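Local atomic coordinates of ancylostoma secreted protein 1 (PDB entry 3NT8), a protein that is probably associated with the switch to parasitism in infective hookworm larvae and is built from two linked CAP domains. Residues H44-A47 and R48-V51; G208-G212 and L213-G217. All blocks are in the same frame, centred on the assembly; numbering follows the deposited sequence.

Contact 1: H44-A47 and R48-V51; sequences HNNA and RRRV
His44 O receives the backbone N-H of Arg48 at 2.9 Å, and the arginine chain then lies alongside the same carbonyl: Arg48 CG comes to 3.1 Å from His44 O, with CD a little farther off. This follows from the first torsion of Arg48, which sets CG beside its own backbone N (chi1 -65°). One residue on, Asn45 O takes the N-H of Arg49 at 3.1 Å, along a more bent path. Arg50 N to Asn46 O, 3.1 Å, and Val51 N to Ala47 O, 3.2 Å, complete the alpha-helical i to i+4 series, while Val51 CG2 tucks in at 3.3 Å from Ala47 O.

Arg49 swings the other way, its CG opposite the backbone N (chi1 -178°). Its guanidinium presents an edge toward Asn46, and one water joins the two, donating to Asn46 OD1 and accepting from Arg49 NH1. Beyond the helix, Arg48 NH1 bonds to Met152 O and NH2 to the carbonyls of Tyr70 and Tyr154, whereas Arg49 NE and NH2 bond to Asp211 O and Glu210 O. In the buried His44, NE2 is hydrogen-bonded to Tyr177 OH and ND1 to Phe40 O, and Asn45 OD1 accepts from Leu72 N.

Arg48 and Arg49 thus bond to different sets of backbone carbonyls, which should hold both guanidinium groups in fixed orientations and tie helix 34-52 to several neighbouring segments.

Contact 2: G208-G212 and L213-G217; sequences GCEDG and LCTKG
Gly208 and Thr215 exchange a reciprocal pair of backbone hydrogen bonds: Gly208 N reaches Thr215 O at 2.9 Å, and Thr215 N reaches Gly208 O at the same distance. Nearer the turn, Glu210 N binds Leu213 O at 2.8 Å in an almost straight bond, and Leu213 N returns to Glu210 O at 3.0 Å. Two weaker CA-H...O contacts lie between these rungs, Cys214 CA to Gly208 O and Cys209 CA to Leu213 O.

Side-chain packing is mostly on the face shared by Glu210, Leu213 and Thr215. With no side chain on Gly208, Thr215 OG1 settles 3.2 Å from Gly208 CA, the hydroxyl being placed between backbone N and carbonyl carbon (chi1 65°). Thr215 CG2 then turns to Glu210, whose extended chain crosses it at about a right angle; Glu210 OE2 lies 4.0 Å from this methyl. The glutamate's other oxygen, OE1, has a salt bridge to Lys71.

Covalent bonds belong to the reverse face, where the non-hydrogen-bonded pair Cys209 and Cys214 forms disulfides with Cys195 and Cys201 respectively. Asp211 and Gly212, both with positive phi, make the corner, and Asp211 OD1 bridges to Lys53. This is a beta hairpin with a two-residue loop, closed by a type I' turn from Glu210 to Leu213 and here stapled into a small disulfide-rich segment.

How the contacts relate
Contact 1 comes first in the chain and contact 2 some 150 residues later; their centres lie about 12 Å apart, on the same side of the molecule's centre. Contact 1 belongs to helix 34-52, early in the first CAP domain; contact 2 is the hairpin of strands 208-210 and 213-215, which comes after the first domain's four-stranded sheet and before helix 235-253 of the second CAP domain. Despite the separation in sequence they touch directly: Leu213 CD1 packs 3.5 Å from Asn45 O and equally close to Arg49 CZ, adding van der Waals contact beside the polar bonds at the turn. The cystine-bound hairpin therefore rests against the first domain, near the connection leading to the second.

Contact 1: H44-A47 and R48-V51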
loop_
_atom_site.group_PDB
_atom_site.type_symbol
_atom_site.label_atom_id
_atom_site.label_comp_id
_atom_site.label_asym_id
_atom_site.label_seq_id
_atom_site.Cartn_x
_atom_site.Cartn_y
_atom_site.Cartn_z
ATOM N N HIS A 44 -6.029 -15.498 -13.452
ATOM C CA HIS A 44 -5.539 -14.265 -12.865
ATOM C C HIS A 44 -4.260 -13.817 -13.578
ATOM O O HIS A 44 -4.131 -12.651 -13.890
ATOM C CB HIS A 44 -5.283 -14.374 -11.367
ATOM C CG HIS A 44 -6.506 -14.235 -10.495
ATOM N ND1 HIS A 44 -7.374 -15.278 -10.236
ATOM C CD2 HIS A 44 -6.958 -13.189 -9.748
ATOM C CE1 HIS A 44 -8.328 -14.864 -9.412
ATOM N NE2 HIS A 44 -8.092 -13.605 -9.094
ATOM N N ASN A 45 -3.306 -14.744 -13.787
ATOM C CA ASN A 45 -2.019 -14.394 -14.412
ATOM C C ASN A 45 -2.078 -14.052 -15.885
ATOM O O ASN A 45 -1.270 -13.265 -16.369
ATOM C CB ASN A 45 -1.020 -15.511 -14.215
ATOM C CG ASN A 45 -0.606 -15.616 -12.809
ATOM O OD1 ASN A 45 -0.462 -14.593 -12.134
ATOM N ND2 ASN A 45 -0.426 -16.848 -12.324
ATOM N N ASN A 46 -2.990 -14.681 -16.602
ATOM C CA ASN A 46 -3.183 -14.346 -17.994
ATOM C C ASN A 46 -3.745 -12.935 -18.139
ATOM O O ASN A 46 -3.358 -12.212 -19.072
ATOM C CB ASN A 46 -4.114 -15.356 -18.705
ATOM C CG ASN A 46 -3.472 -16.726 -18.798
ATOM O OD1 ASN A 46 -2.260 -16.807 -18.887
ATOM N ND2 ASN A 46 -4.264 -17.790 -18.762
ATOM N N ALA A 47 -4.698 -12.589 -17.280
ATOM C CA ALA A 47 -5.309 -11.278 -17.286
ATOM C C ALA A 47 -4.332 -10.231 -16.767
ATOM O O ALA A 47 -4.277 -9.114 -17.311
ATOM C CB ALA A 47 -6.661 -11.239 -16.444
ATOM N N ARG A 48 -3.545 -10.588 -15.769
ATOM C CA ARG A 48 -2.499 -9.625 -15.318
ATOM C C ARG A 48 -1.432 -9.296 -16.402
ATOM O O ARG A 48 -0.936 -8.148 -16.469
ATOM C CB ARG A 48 -1.854 -10.060 -13.991
ATOM C CG ARG A 48 -2.840 -10.056 -12.805
ATOM C CD ARG A 48 -2.418 -10.880 -11.543
ATOM N NE ARG A 48 -1.307 -10.236 -10.878
ATOM C CZ ARG A 48 -1.419 -9.290 -9.943
ATOM N NH1 ARG A 48 -2.639 -8.937 -9.457
ATOM N NH2 ARG A 48 -0.310 -8.758 -9.467
ATOM N N ARG A 49 -1.099 -10.291 -17.226
ATOM C CA ARG A 49 -0.049 -10.205 -18.227
ATOM C C ARG A 49 -0.563 -9.387 -19.390
ATOM O O ARG A 49 0.193 -8.615 -19.939
ATOM C CB ARG A 49 0.396 -11.589 -18.696
ATOM C CG ARG A 49 1.540 -11.573 -19.706
ATOM C CD ARG A 49 1.929 -12.984 -20.069
ATOM N NE ARG A 49 3.022 -13.441 -19.208
ATOM C CZ ARG A 49 2.957 -14.464 -18.354
ATOM N NH1 ARG A 49 1.855 -15.182 -18.213
ATOM N NH2 ARG A 49 4.020 -14.778 -17.647
ATOM N N ARG A 50 -1.845 -9.583 -19.746
ATOM C CA ARG A 50 -2.514 -8.742 -20.702
ATOM C C ARG A 50 -2.475 -7.282 -20.348
ATOM O O ARG A 50 -2.295 -6.462 -21.241
ATOM C CB ARG A 50 -3.939 -9.186 -21.007
ATOM C CG ARG A 50 -4.043 -10.487 -21.780
ATOM C CD ARG A 50 -5.448 -10.743 -22.197
ATOM N NE ARG A 50 -6.006 -9.758 -23.149
ATOM C CZ ARG A 50 -5.811 -9.704 -24.493
ATOM N NH1 ARG A 50 -4.989 -10.542 -25.135
ATOM N NH2 ARG A 50 -6.439 -8.764 -25.233
ATOM N N VAL A 51 -2.646 -6.936 -19.084
ATOM C CA VAL A 51 -2.616 -5.554 -18.656
ATOM C C VAL A 51 -1.226 -5.012 -18.764
ATOM O O VAL A 51 -1.002 -3.927 -19.368
ATOM C CB VAL A 51 -3.119 -5.388 -17.195
ATOM C CG1 VAL A 51 -2.979 -3.901 -16.734
ATOM C CG2 VAL A 51 -4.559 -5.843 -17.072
HETATM O O HOH W 1 -0.481 -15.360 -20.277
#

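Contact 2: G208-G212 and L213-G217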
loop_
_atom_site.group_PDB
_atom_site.type_symbol
_atom_site.label_atom_id
_atom_site.label_comp_id
_atom_site.label_asym_id
_atom_site.label_seq_id
_atom_site.Cartn_x
_atom_site.Cartn_y
_atom_site.Cartn_z
ATOM N N GLY A 208 12.441 -12.024 -10.294
ATOM C CA GLY A 208 12.647 -12.574 -11.618
ATOM C C GLY A 208 11.648 -11.907 -12.564
ATOM O O GLY A 208 10.835 -11.095 -12.136
ATOM N N CYS A 209 11.730 -12.246 -13.840
ATOM C CA CYS A 209 10.814 -11.718 -14.847
ATOM C C CYS A 209 10.435 -12.764 -15.866
ATOM O O CYS A 209 11.315 -13.297 -16.566
ATOM C CB CYS A 209 11.394 -10.497 -15.565
ATOM S SG CYS A 209 10.246 -9.894 -16.834
ATOM N N GLU A 210 9.143 -13.080 -15.944
ATOM C CA GLU A 210 8.624 -14.087 -16.873
ATOM C C GLU A 210 7.650 -13.440 -17.825
ATOM O O GLU A 210 6.492 -13.210 -17.471
ATOM C CB GLU A 210 7.895 -15.183 -16.123
ATOM C CG GLU A 210 8.801 -16.253 -15.608
ATOM C CD GLU A 210 8.060 -17.311 -14.862
ATOM O OE1 GLU A 210 6.864 -17.551 -15.212
ATOM O OE2 GLU A 210 8.689 -17.901 -13.946
ATOM N N ASP A 211 8.102 -13.167 -19.047
ATOM C CA ASP A 211 7.238 -12.608 -20.113
ATOM C C ASP A 211 6.349 -11.459 -19.575
ATOM O O ASP A 211 5.117 -11.529 -19.607
ATOM C CB ASP A 211 6.458 -13.741 -20.863
ATOM C CG ASP A 211 5.659 -13.219 -22.064
ATOM O OD1 ASP A 211 6.100 -12.249 -22.741
ATOM O OD2 ASP A 211 4.576 -13.785 -22.360
ATOM N N GLY A 212 6.989 -10.401 -19.075
ATOM C CA GLY A 212 6.270 -9.195 -18.601
ATOM C C GLY A 212 5.714 -9.240 -17.174
ATOM O O GLY A 212 5.178 -8.244 -16.679
ATOM N N LEU A 213 5.828 -10.391 -16.515
ATOM C CA LEU A 213 5.354 -10.506 -15.141
ATOM C C LEU A 213 6.538 -10.663 -14.234
ATOM O O LEU A 213 7.408 -11.521 -14.469
ATOM C CB LEU A 213 4.344 -11.681 -14.916
ATOM C CG LEU A 213 2.934 -11.580 -15.554
ATOM C CD1 LEU A 213 2.092 -12.854 -15.332
ATOM C CD2 LEU A 213 2.210 -10.340 -15.069
ATOM N N CYS A 214 6.594 -9.810 -13.213
ATOM C CA CYS A 214 7.615 -9.963 -12.186
ATOM C C CYS A 214 7.355 -11.166 -11.317
ATOM O O CYS A 214 6.215 -11.515 -11.111
ATOM C CB CYS A 214 7.727 -8.679 -11.342
ATOM S SG CYS A 214 8.326 -7.308 -12.341
ATOM N N THR A 215 8.402 -11.797 -10.797
ATOM C CA THR A 215 8.237 -12.971 -9.964
ATOM C C THR A 215 8.986 -12.800 -8.626
ATOM O O THR A 215 10.163 -12.601 -8.620
ATOM C CB THR A 215 8.676 -14.303 -10.654
ATOM O OG1 THR A 215 10.081 -14.294 -10.902
ATOM C CG2 THR A 215 7.889 -14.526 -11.980
ATOM N N LYS A 216 8.259 -12.872 -7.516
ATOM C CA LYS A 216 8.797 -12.609 -6.221
ATOM C C LYS A 216 9.605 -13.819 -5.781
ATOM O O LYS A 216 9.167 -14.942 -5.917
ATOM C CB LYS A 216 7.634 -12.271 -5.246
ATOM C CG LYS A 216 7.917 -12.352 -3.729
ATOM C CD LYS A 216 8.597 -11.114 -3.228
ATOM C CE LYS A 216 9.077 -11.260 -1.781
ATOM N NZ LYS A 216 7.886 -11.419 -0.899
ATOM N N GLY A 217 10.807 -13.555 -5.281
ATOM C CA GLY A 217 11.645 -14.624 -4.767
ATOM C C GLY A 217 11.323 -14.925 -3.321
ATOM O O GLY A 217 10.344 -14.399 -2.770
#